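Local coordinates for endo-beta-mannanase (Opitutaceae bacterium TAV5, PDB 7BOB), which hydrolyses beta-1,4-mannosidic linkages as an exo-acting beta-mannosidase of glycoside hydrolase family 5, probably working from the chain ends of manno-oligosaccharides, at residues 150-155 with 278-283; 7-12 with 17-22; 237-242 with 265-270; 101-106 with 157-162. One frame throughout, in Å; residues are numbered along the deposited sequence.

Interaction 1 of 4, residues 150-155 with 278-283; sequences GIDLGN and LLQEFG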
# COMPACT_ATOMS: atom_id res chain seq x y z
N GLY A 150 -17.90 27.28 -25.78
CA GLY A 150 -17.58 25.87 -25.74
C GLY A 150 -18.55 25.08 -24.87
O GLY A 150 -19.29 25.63 -24.05
N ILE A 151 -18.54 23.77 -25.05
CA ILE A 151 -19.29 22.85 -24.20
C ILE A 151 -18.30 22.08 -23.34
O ILE A 151 -17.40 21.41 -23.86
CB ILE A 151 -20.18 21.91 -25.02
CG1 ILE A 151 -21.24 22.73 -25.79
CG2 ILE A 151 -20.81 20.83 -24.10
CD1 ILE A 151 -21.92 21.96 -26.90
N ASP A 152 -18.48 22.16 -22.02
CA ASP A 152 -17.61 21.51 -21.04
C ASP A 152 -18.10 20.08 -20.80
O ASP A 152 -19.21 19.87 -20.29
CB ASP A 152 -17.59 22.31 -19.74
CG ASP A 152 -16.50 21.88 -18.80
OD1 ASP A 152 -15.43 21.45 -19.29
OD2 ASP A 152 -16.68 21.96 -17.56
N LEU A 153 -17.26 19.10 -21.16
CA LEU A 153 -17.63 17.69 -21.03
C LEU A 153 -18.10 17.34 -19.62
O LEU A 153 -19.10 16.64 -19.43
CB LEU A 153 -16.43 16.82 -21.41
CG LEU A 153 -16.68 15.33 -21.60
CD1 LEU A 153 -17.93 15.13 -22.47
CD2 LEU A 153 -15.46 14.69 -22.23
N GLY A 154 -17.38 17.81 -18.61
CA GLY A 154 -17.80 17.60 -17.24
C GLY A 154 -16.79 18.24 -16.32
O GLY A 154 -15.75 18.73 -16.76
N ASN A 155 -17.11 18.25 -15.03
CA ASN A 155 -16.24 18.87 -14.05
C ASN A 155 -15.29 17.84 -13.44
O ASN A 155 -15.73 16.93 -12.71
CB ASN A 155 -17.03 19.55 -12.95
CG ASN A 155 -16.11 20.31 -12.04
OD1 ASN A 155 -15.18 20.93 -12.53
ND2 ASN A 155 -16.30 20.21 -10.73
N LEU A 278 -7.36 26.48 -21.41
CA LEU A 278 -8.17 27.43 -20.67
C LEU A 278 -7.91 27.26 -19.18
O LEU A 278 -8.03 26.15 -18.65
CB LEU A 278 -9.67 27.20 -20.96
CG LEU A 278 -10.67 28.00 -20.13
CD1 LEU A 278 -10.43 29.47 -20.43
CD2 LEU A 278 -12.14 27.66 -20.44
N LEU A 279 -7.60 28.36 -18.49
CA LEU A 279 -7.53 28.33 -17.03
C LEU A 279 -8.97 28.33 -16.53
O LEU A 279 -9.53 29.37 -16.16
CB LEU A 279 -6.74 29.50 -16.47
CG LEU A 279 -6.48 29.43 -14.96
CD1 LEU A 279 -5.66 28.19 -14.63
CD2 LEU A 279 -5.78 30.69 -14.41
N GLN A 280 -9.58 27.14 -16.54
CA GLN A 280 -11.02 27.01 -16.36
C GLN A 280 -11.46 27.21 -14.91
O GLN A 280 -12.64 27.47 -14.66
CB GLN A 280 -11.47 25.64 -16.84
CG GLN A 280 -12.98 25.46 -16.94
CD GLN A 280 -13.30 24.07 -17.36
OE1 GLN A 280 -12.75 23.11 -16.81
NE2 GLN A 280 -14.17 23.93 -18.35
N GLU A 281 -10.52 27.09 -13.97
CA GLU A 281 -10.77 27.27 -12.55
C GLU A 281 -9.48 27.76 -11.93
O GLU A 281 -8.44 27.09 -12.07
CB GLU A 281 -11.17 25.97 -11.84
CG GLU A 281 -12.57 25.47 -12.00
CD GLU A 281 -12.79 24.19 -11.17
OE1 GLU A 281 -12.06 23.99 -10.16
OE2 GLU A 281 -13.67 23.38 -11.54
N PHE A 282 -9.54 28.87 -11.21
CA PHE A 282 -8.44 29.24 -10.35
C PHE A 282 -9.04 29.98 -9.16
O PHE A 282 -10.10 30.60 -9.28
CB PHE A 282 -7.42 30.11 -11.09
CG PHE A 282 -7.88 31.50 -11.30
CD1 PHE A 282 -8.76 31.80 -12.33
CD2 PHE A 282 -7.48 32.51 -10.44
CE1 PHE A 282 -9.21 33.10 -12.52
CE2 PHE A 282 -7.92 33.81 -10.61
CZ PHE A 282 -8.79 34.11 -11.66
N GLY A 283 -8.38 29.89 -8.02
CA GLY A 283 -8.92 30.52 -6.83
C GLY A 283 -7.85 30.64 -5.77
O GLY A 283 -6.79 30.02 -5.87
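Across the interior of the (beta/alpha)8 barrel, Asp152 on strand 151-154 and Gln280 on strand 277-282 reach toward each other, their side chains coming from opposite directions while their CA atoms stay 9.8 Å apart. Gln280, extended with CG anti to its backbone nitrogen (chi1 -169°), covers about half of the gap and donates NE2 to OD1 of Asp152 at 2.9 Å, almost straight at 162°. The acceptor lies in the plane of the amide, yet the donor comes down on the carboxylate from well above its plane, the two groups being turned steeply against each other. NE2 also binds Gln96, while OE1 accepts from His240. These strands are the fourth and seventh of the barrel, and in family 5 the end of the seventh carries the nucleophilic glutamate, a position consistent with Glu281. Its OE2 stands 3.0 Å from OD1 of Asn155, a close approach of two acceptors rather than a hydrogen bond; Arg58 ties the group together, salt-bridged to Asp152 OD2 and Glu281 OE2 and donating to Asn155 OD1. With a leucine in place of Asp152, Arg58 would probably lose one carboxylate mate and Gln280 NE2 one acceptor. Tyr242 OH is hydrogen-bonded to the other oxygen of Glu281, OE1.

Interaction 2 of 4, residues 7-12 with 17-22; sequences GYFRDA and FIPVGA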
# COMPACT_ATOMS: atom_id res chain seq x y z
N GLY A 7 -3.91 29.19 -30.55
CA GLY A 7 -4.59 28.62 -29.40
C GLY A 7 -5.65 29.47 -28.74
O GLY A 7 -6.00 29.20 -27.58
N TYR A 8 -6.20 30.48 -29.42
CA TYR A 8 -7.14 31.40 -28.80
C TYR A 8 -8.55 31.22 -29.34
O TYR A 8 -8.75 30.79 -30.49
CB TYR A 8 -6.68 32.86 -29.00
CG TYR A 8 -5.48 33.17 -28.15
CD1 TYR A 8 -4.18 33.01 -28.65
CD2 TYR A 8 -5.63 33.59 -26.84
CE1 TYR A 8 -3.07 33.27 -27.86
CE2 TYR A 8 -4.52 33.86 -26.04
CZ TYR A 8 -3.25 33.70 -26.55
OH TYR A 8 -2.17 33.96 -25.73
N PHE A 9 -9.53 31.51 -28.48
CA PHE A 9 -10.93 31.52 -28.87
C PHE A 9 -11.22 32.59 -29.93
O PHE A 9 -10.71 33.71 -29.87
CB PHE A 9 -11.80 31.79 -27.65
CG PHE A 9 -11.97 30.61 -26.76
CD1 PHE A 9 -11.07 30.36 -25.74
CD2 PHE A 9 -13.04 29.74 -26.94
CE1 PHE A 9 -11.23 29.27 -24.93
CE2 PHE A 9 -13.21 28.65 -26.14
CZ PHE A 9 -12.30 28.41 -25.12
N ARG A 10 -12.08 32.24 -30.88
CA ARG A 10 -12.62 33.19 -31.85
C ARG A 10 -14.13 33.05 -31.90
O ARG A 10 -14.66 31.94 -31.86
CB ARG A 10 -12.01 32.95 -33.23
CG ARG A 10 -10.85 33.87 -33.52
CD ARG A 10 -10.41 33.82 -34.97
NE ARG A 10 -8.97 34.07 -35.07
CZ ARG A 10 -8.38 35.25 -34.91
NH1 ARG A 10 -9.11 36.34 -34.66
NH2 ARG A 10 -7.07 35.35 -35.00
N ASP A 11 -14.83 34.20 -31.99
CA ASP A 11 -16.28 34.18 -32.08
C ASP A 11 -16.73 33.96 -33.52
O ASP A 11 -15.91 33.95 -34.45
CB ASP A 11 -16.90 35.46 -31.51
CG ASP A 11 -16.41 36.71 -32.21
OD1 ASP A 11 -15.89 36.62 -33.35
OD2 ASP A 11 -16.52 37.80 -31.61
N ALA A 12 -18.05 33.82 -33.70
CA ALA A 12 -18.58 33.48 -35.02
C ALA A 12 -18.10 34.46 -36.09
O ALA A 12 -17.92 34.06 -37.25
CB ALA A 12 -20.11 33.43 -34.96
N PHE A 17 -11.53 36.45 -28.72
CA PHE A 17 -11.92 36.88 -27.39
C PHE A 17 -11.32 36.00 -26.31
O PHE A 17 -10.99 34.83 -26.52
CB PHE A 17 -13.45 36.99 -27.25
CG PHE A 17 -14.14 35.71 -26.99
CD1 PHE A 17 -14.57 35.40 -25.71
CD2 PHE A 17 -14.40 34.82 -28.03
CE1 PHE A 17 -15.23 34.21 -25.45
CE2 PHE A 17 -15.07 33.61 -27.79
CZ PHE A 17 -15.48 33.31 -26.50
N ILE A 18 -11.12 36.62 -25.16
CA ILE A 18 -10.52 36.03 -23.98
C ILE A 18 -11.64 35.78 -22.98
O ILE A 18 -12.17 36.73 -22.39
CB ILE A 18 -9.44 36.94 -23.37
CG1 ILE A 18 -8.43 37.42 -24.44
CG2 ILE A 18 -8.73 36.21 -22.24
CD1 ILE A 18 -7.61 36.33 -25.09
N PRO A 19 -12.05 34.53 -22.77
CA PRO A 19 -13.05 34.26 -21.73
C PRO A 19 -12.54 34.75 -20.39
O PRO A 19 -11.41 34.47 -20.00
CB PRO A 19 -13.21 32.74 -21.78
CG PRO A 19 -12.83 32.36 -23.18
CD PRO A 19 -11.72 33.33 -23.56
N VAL A 20 -13.35 35.56 -19.71
CA VAL A 20 -13.07 35.95 -18.33
C VAL A 20 -14.40 35.94 -17.58
O VAL A 20 -15.44 36.31 -18.13
CB VAL A 20 -12.37 37.33 -18.22
CG1 VAL A 20 -11.00 37.32 -18.93
CG2 VAL A 20 -13.22 38.46 -18.79
N GLY A 21 -14.37 35.49 -16.33
CA GLY A 21 -15.60 35.34 -15.57
C GLY A 21 -15.39 34.36 -14.42
O GLY A 21 -14.27 34.20 -13.92
N ALA A 22 -16.49 33.71 -14.03
CA ALA A 22 -16.55 32.92 -12.81
C ALA A 22 -17.33 31.63 -13.04
O ALA A 22 -18.29 31.60 -13.82
CB ALA A 22 -17.22 33.66 -11.64
O HOH W 1 -8.82 32.99 -26.00
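Tyr8 begins the contact by lying alongside Ile18: the two side chains point the same way, and Tyr8 CD2 comes within 3.8 Å of Ile18 CD1. Phe9 follows and engages the second segment with backbone, CB and ring alike. Its carbonyl oxygen accepts from Phe17 N at 3.1 Å, while its own N-H reaches Phe17 O through a water, Phe9 N donating to it at 3.0 Å and the water donating in turn. Phe9 CB rests over the face of the Phe17 ring in a CH-pi contact, 4.2 Å from the ring centroid. With CG beside the backbone nitrogen (chi1 -77°), the Phe9 ring swings on to Pro19, whose CG sits over one face toward the rim, 3.7 Å from Phe9 CD1. The two phenylalanine rings themselves meet obliquely, their planes at 51°. Replacing Phe9 by an alanine would keep CB over Phe17 but would probably open a gap beside Pro19, Ile3 and Leu190, which the ring now touches. Further on, Arg10 points its CB away from the second segment and its guanidinium binds Asp4 and Gly14, but its carbonyl carbon lies at the edge of the Phe17 ring. Asp11 N comes to that edge as well, 4.0 Å from Phe17 CD2. Strand 9-10 pairs with strand 2-3, and Phe9 and Pro19 also touch Asn312 and Cys149 respectively, so the arrangement is that of a small N-terminal hairpin laid against the floor of a (beta/alpha)8 barrel, beside the start of its first strand, 20-23.

Interaction 3 of 4, residues 237-242 with 265-270; sequences LTMHGY and PFYVKC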
# COMPACT_ATOMS: atom_id res chain seq x y z
N LEU A 237 -8.00 21.97 -24.10
CA LEU A 237 -7.57 21.42 -22.82
C LEU A 237 -7.90 22.42 -21.72
O LEU A 237 -7.99 23.63 -21.97
CB LEU A 237 -6.07 21.14 -22.85
CG LEU A 237 -5.63 20.30 -24.04
CD1 LEU A 237 -4.12 19.98 -23.96
CD2 LEU A 237 -6.46 19.01 -24.09
N THR A 238 -8.09 21.92 -20.51
CA THR A 238 -8.32 22.81 -19.37
C THR A 238 -7.30 22.56 -18.26
O THR A 238 -6.70 21.49 -18.16
CB THR A 238 -9.74 22.66 -18.81
OG1 THR A 238 -9.87 21.34 -18.26
CG2 THR A 238 -10.79 22.87 -19.89
N MET A 239 -7.12 23.58 -17.41
CA MET A 239 -6.30 23.49 -16.21
C MET A 239 -7.04 24.17 -15.08
O MET A 239 -7.71 25.19 -15.29
CB MET A 239 -4.92 24.13 -16.42
CG MET A 239 -3.92 23.87 -15.29
SD MET A 239 -3.92 22.11 -14.83
CE MET A 239 -3.37 21.34 -16.36
N HIS A 240 -6.99 23.56 -13.91
CA HIS A 240 -7.54 24.07 -12.66
C HIS A 240 -6.41 24.15 -11.65
O HIS A 240 -5.57 23.25 -11.60
CB HIS A 240 -8.61 23.15 -12.06
CG HIS A 240 -9.81 22.94 -12.93
ND1 HIS A 240 -10.87 22.15 -12.53
CD2 HIS A 240 -10.13 23.41 -14.15
CE1 HIS A 240 -11.79 22.13 -13.48
NE2 HIS A 240 -11.37 22.89 -14.48
N GLY A 241 -6.41 25.17 -10.81
CA GLY A 241 -5.34 25.18 -9.84
C GLY A 241 -5.58 26.11 -8.69
O GLY A 241 -6.17 27.19 -8.85
N TYR A 242 -5.15 25.67 -7.52
CA TYR A 242 -5.34 26.36 -6.26
C TYR A 242 -4.05 26.28 -5.46
O TYR A 242 -3.23 25.39 -5.69
CB TYR A 242 -6.49 25.73 -5.48
CG TYR A 242 -7.77 25.70 -6.25
CD1 TYR A 242 -8.06 24.64 -7.12
CD2 TYR A 242 -8.70 26.72 -6.10
CE1 TYR A 242 -9.30 24.63 -7.84
CE2 TYR A 242 -9.91 26.71 -6.79
CZ TYR A 242 -10.21 25.66 -7.66
OH TYR A 242 -11.42 25.68 -8.33
N PRO A 265 1.14 28.27 -13.19
CA PRO A 265 1.81 28.50 -14.48
C PRO A 265 2.55 27.28 -15.00
O PRO A 265 2.58 27.05 -16.22
CB PRO A 265 2.78 29.65 -14.19
CG PRO A 265 2.19 30.34 -13.01
CD PRO A 265 1.57 29.25 -12.18
N PHE A 266 3.16 26.50 -14.11
CA PHE A 266 3.83 25.28 -14.54
C PHE A 266 2.84 24.29 -15.14
O PHE A 266 3.10 23.71 -16.20
CB PHE A 266 4.58 24.65 -13.37
CG PHE A 266 4.97 23.23 -13.62
CD1 PHE A 266 6.14 22.93 -14.33
CD2 PHE A 266 4.17 22.18 -13.17
CE1 PHE A 266 6.50 21.60 -14.58
CE2 PHE A 266 4.54 20.85 -13.40
CZ PHE A 266 5.70 20.56 -14.10
N TYR A 267 1.70 24.08 -14.47
CA TYR A 267 0.67 23.19 -15.02
C TYR A 267 0.17 23.68 -16.37
O TYR A 267 -0.05 22.88 -17.29
CB TYR A 267 -0.52 23.07 -14.06
CG TYR A 267 -0.19 22.40 -12.74
CD1 TYR A 267 0.57 21.25 -12.70
CD2 TYR A 267 -0.66 22.92 -11.54
CE1 TYR A 267 0.87 20.64 -11.50
CE2 TYR A 267 -0.38 22.30 -10.33
CZ TYR A 267 0.38 21.17 -10.33
OH TYR A 267 0.68 20.59 -9.13
N VAL A 268 -0.05 25.00 -16.49
CA VAL A 268 -0.50 25.57 -17.76
C VAL A 268 0.54 25.34 -18.84
O VAL A 268 0.21 24.94 -19.97
CB VAL A 268 -0.83 27.07 -17.59
CG1 VAL A 268 -1.14 27.75 -18.95
CG2 VAL A 268 -2.00 27.23 -16.62
N LYS A 269 1.82 25.53 -18.50
CA LYS A 269 2.91 25.29 -19.45
C LYS A 269 2.88 23.85 -19.97
O LYS A 269 3.04 23.61 -21.17
CB LYS A 269 4.26 25.56 -18.79
CG LYS A 269 4.59 27.02 -18.54
CD LYS A 269 6.06 27.20 -18.08
CE LYS A 269 6.26 28.62 -17.55
NZ LYS A 269 7.64 28.86 -17.00
N CYS A 270 2.74 22.87 -19.07
CA CYS A 270 2.64 21.49 -19.53
C CYS A 270 1.45 21.29 -20.46
O CYS A 270 1.60 20.73 -21.55
CB CYS A 270 2.55 20.54 -18.34
SG CYS A 270 3.99 20.67 -17.25
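The Tyr267 ring is approached obliquely by the sulfur of Met239, neither squarely over its face nor at its edge: SD stands 5.2 Å from the ring centroid and 49° off the normal, a Met-aromatic contact. The ring of His197 meets the same tyrosine with the planes at about 55°, and the phenol OH is hydrogen-bonded to His248. Within the helix, Cys270 SG lies over one face of the Phe266 ring, toward its rim. Closer than the tyrosine ring is its stem, for Met239 SD packs 3.6 Å from Tyr267 CB. In the methionine, chi1 of -170° lays CG beside the carbonyl carbon, and bends at chi2 and chi3 let SD and CE run alongside the helix rather than into it; CE lies 3.8 Å from Tyr267 O. Strand 237-241, helix 258-272 and strand 277-282 form one beta-alpha-beta unit of the barrel, and Met239 packs between the sixth strand and its own helix. At the next residue of the helix, Met239 CG touches Val268 CG2 at 4.1 Å, and both residues also rest on Val277. His240 turns its CB away from the helix and binds Gln280 and Glu156. Phe266 packs on Leu413 and Ile414 of helix 406-422.

Interaction 4 of 4, residues 101-106 with 157-162; sequences VGWMSG and LDALPD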
# COMPACT_ATOMS: atom_id res chain seq x y z
N VAL A 101 -21.69 16.07 -14.47
CA VAL A 101 -21.51 16.59 -13.12
C VAL A 101 -22.55 15.90 -12.25
O VAL A 101 -23.74 16.20 -12.37
CB VAL A 101 -21.68 18.12 -13.05
CG1 VAL A 101 -21.42 18.62 -11.66
CG2 VAL A 101 -20.77 18.83 -14.06
N GLY A 102 -22.12 14.97 -11.39
CA GLY A 102 -20.73 14.59 -11.28
C GLY A 102 -20.02 15.13 -10.05
O GLY A 102 -20.64 15.40 -9.02
N TRP A 103 -18.70 15.30 -10.19
CA TRP A 103 -17.85 15.78 -9.11
C TRP A 103 -18.06 17.27 -8.88
O TRP A 103 -18.04 18.05 -9.84
CB TRP A 103 -16.40 15.52 -9.49
CG TRP A 103 -15.34 15.89 -8.47
CD1 TRP A 103 -14.77 17.12 -8.30
CD2 TRP A 103 -14.71 15.02 -7.54
NE1 TRP A 103 -13.83 17.07 -7.31
CE2 TRP A 103 -13.76 15.79 -6.82
CE3 TRP A 103 -14.85 13.66 -7.23
CZ2 TRP A 103 -12.96 15.25 -5.80
CZ3 TRP A 103 -14.04 13.11 -6.22
CH2 TRP A 103 -13.11 13.91 -5.52
N MET A 104 -18.24 17.68 -7.62
CA MET A 104 -18.54 19.08 -7.34
C MET A 104 -18.35 19.39 -5.86
O MET A 104 -19.13 18.92 -5.02
CB MET A 104 -19.98 19.40 -7.77
CG MET A 104 -20.36 20.85 -7.52
SD MET A 104 -19.16 22.02 -8.26
CE MET A 104 -19.19 21.53 -10.00
N SER A 105 -17.30 20.16 -5.54
CA SER A 105 -17.06 20.75 -4.21
C SER A 105 -16.98 19.71 -3.08
O SER A 105 -17.39 19.98 -1.95
CB SER A 105 -18.15 21.75 -3.87
OG SER A 105 -18.21 22.70 -4.89
N GLY A 106 -16.46 18.52 -3.37
CA GLY A 106 -16.34 17.49 -2.36
C GLY A 106 -17.49 16.51 -2.33
O GLY A 106 -17.42 15.53 -1.56
N LEU A 157 -13.48 15.27 -14.30
CA LEU A 157 -13.79 13.86 -14.47
C LEU A 157 -12.61 13.00 -14.06
O LEU A 157 -12.79 11.81 -13.75
CB LEU A 157 -14.20 13.58 -15.91
CG LEU A 157 -15.56 14.17 -16.34
CD1 LEU A 157 -15.63 14.37 -17.86
CD2 LEU A 157 -16.72 13.32 -15.83
N ASP A 158 -11.41 13.57 -14.04
CA ASP A 158 -10.21 12.85 -13.65
C ASP A 158 -10.05 12.73 -12.14
O ASP A 158 -9.14 12.04 -11.69
CB ASP A 158 -9.01 13.55 -14.24
CG ASP A 158 -8.87 14.96 -13.73
OD1 ASP A 158 -9.75 15.78 -13.97
OD2 ASP A 158 -7.89 15.26 -13.04
N ALA A 159 -10.86 13.43 -11.35
CA ALA A 159 -10.85 13.31 -9.90
C ALA A 159 -11.74 12.19 -9.40
O ALA A 159 -11.70 11.87 -8.21
CB ALA A 159 -11.31 14.63 -9.27
N LEU A 160 -12.54 11.60 -10.29
CA LEU A 160 -13.53 10.61 -9.90
C LEU A 160 -12.86 9.31 -9.48
O LEU A 160 -11.91 8.85 -10.14
CB LEU A 160 -14.48 10.34 -11.06
CG LEU A 160 -15.51 11.43 -11.36
CD1 LEU A 160 -16.14 11.19 -12.72
CD2 LEU A 160 -16.56 11.51 -10.25
N PRO A 161 -13.34 8.66 -8.42
CA PRO A 161 -12.83 7.32 -8.09
C PRO A 161 -12.92 6.38 -9.28
O PRO A 161 -12.12 5.44 -9.38
CB PRO A 161 -13.73 6.83 -6.94
CG PRO A 161 -14.66 7.94 -6.62
CD PRO A 161 -14.58 9.00 -7.70
N ASP A 162 -13.88 6.62 -10.18
CA ASP A 162 -14.08 5.75 -11.34
C ASP A 162 -12.84 5.65 -12.21
O ASP A 162 -12.67 4.65 -12.92
CB ASP A 162 -15.27 6.24 -12.18
CG ASP A 162 -16.52 6.48 -11.36
OD1 ASP A 162 -16.46 7.35 -10.46
OD2 ASP A 162 -17.55 5.81 -11.62
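Trp103 lies against the loop residues Ala159, Leu160 and Pro161, and its side chain can be followed outward atom by atom. CB meets Leu160 CD2 at 4.1 Å. A nearly trans chi1 (-177°) carries the indole toward residues 157-162, and at its edge CE3 is brushed by the same leucine methyl. At the ring fusion the Ala159 methyl takes over: its CB lies 3.7 Å from Trp103 CE2 and sits over the six-membered ring in a CH-pi contact, only 16° off the normal. NE1, on the pyrrole side, is 4.0 Å from that methyl. Farther out the backbone replaces it, Ala159 O lying over a face of the ring 3.3 Å from CZ3. Pro161 CD grazes the outer rim obliquely, 4.4 Å from CZ3. The tryptophan's own carbonyl oxygen accepts from Asn155 ND2, and the indole also touches Glu156, which follows that asparagine and fits the family's acid/base position. Strand 103-104 comes just after the third barrel strand, 94-101, across a cis peptide between Val101 and Gly102, and pairs with strand 107-108; residues 157-162 lie in the loop between the fourth strand, 151-154, and helix 162-165.

How the interactions relate
Interactions 1, 2 and 3 all reach the parallel sheet of the (beta/alpha)8 barrel, while interaction 4 joins the segment after the third strand, with short strand 103-104, to the loop after the fourth. Interaction 2 closes first along the chain; interactions 4 and 1 then alternate their segments, and interaction 3 falls between the two halves of interaction 1. Interaction 1 is the meeting point: its centre is about 11 Å from that of interaction 3, with Tyr242 and His240 touching Glu281 and Gln280, and about 13 Å from that of interaction 4, through Asn155 and Trp103. Interactions 2 and 4, about 25 Å between centres, lie toward opposite ends of the barrel, floor and probable substrate-binding mouth.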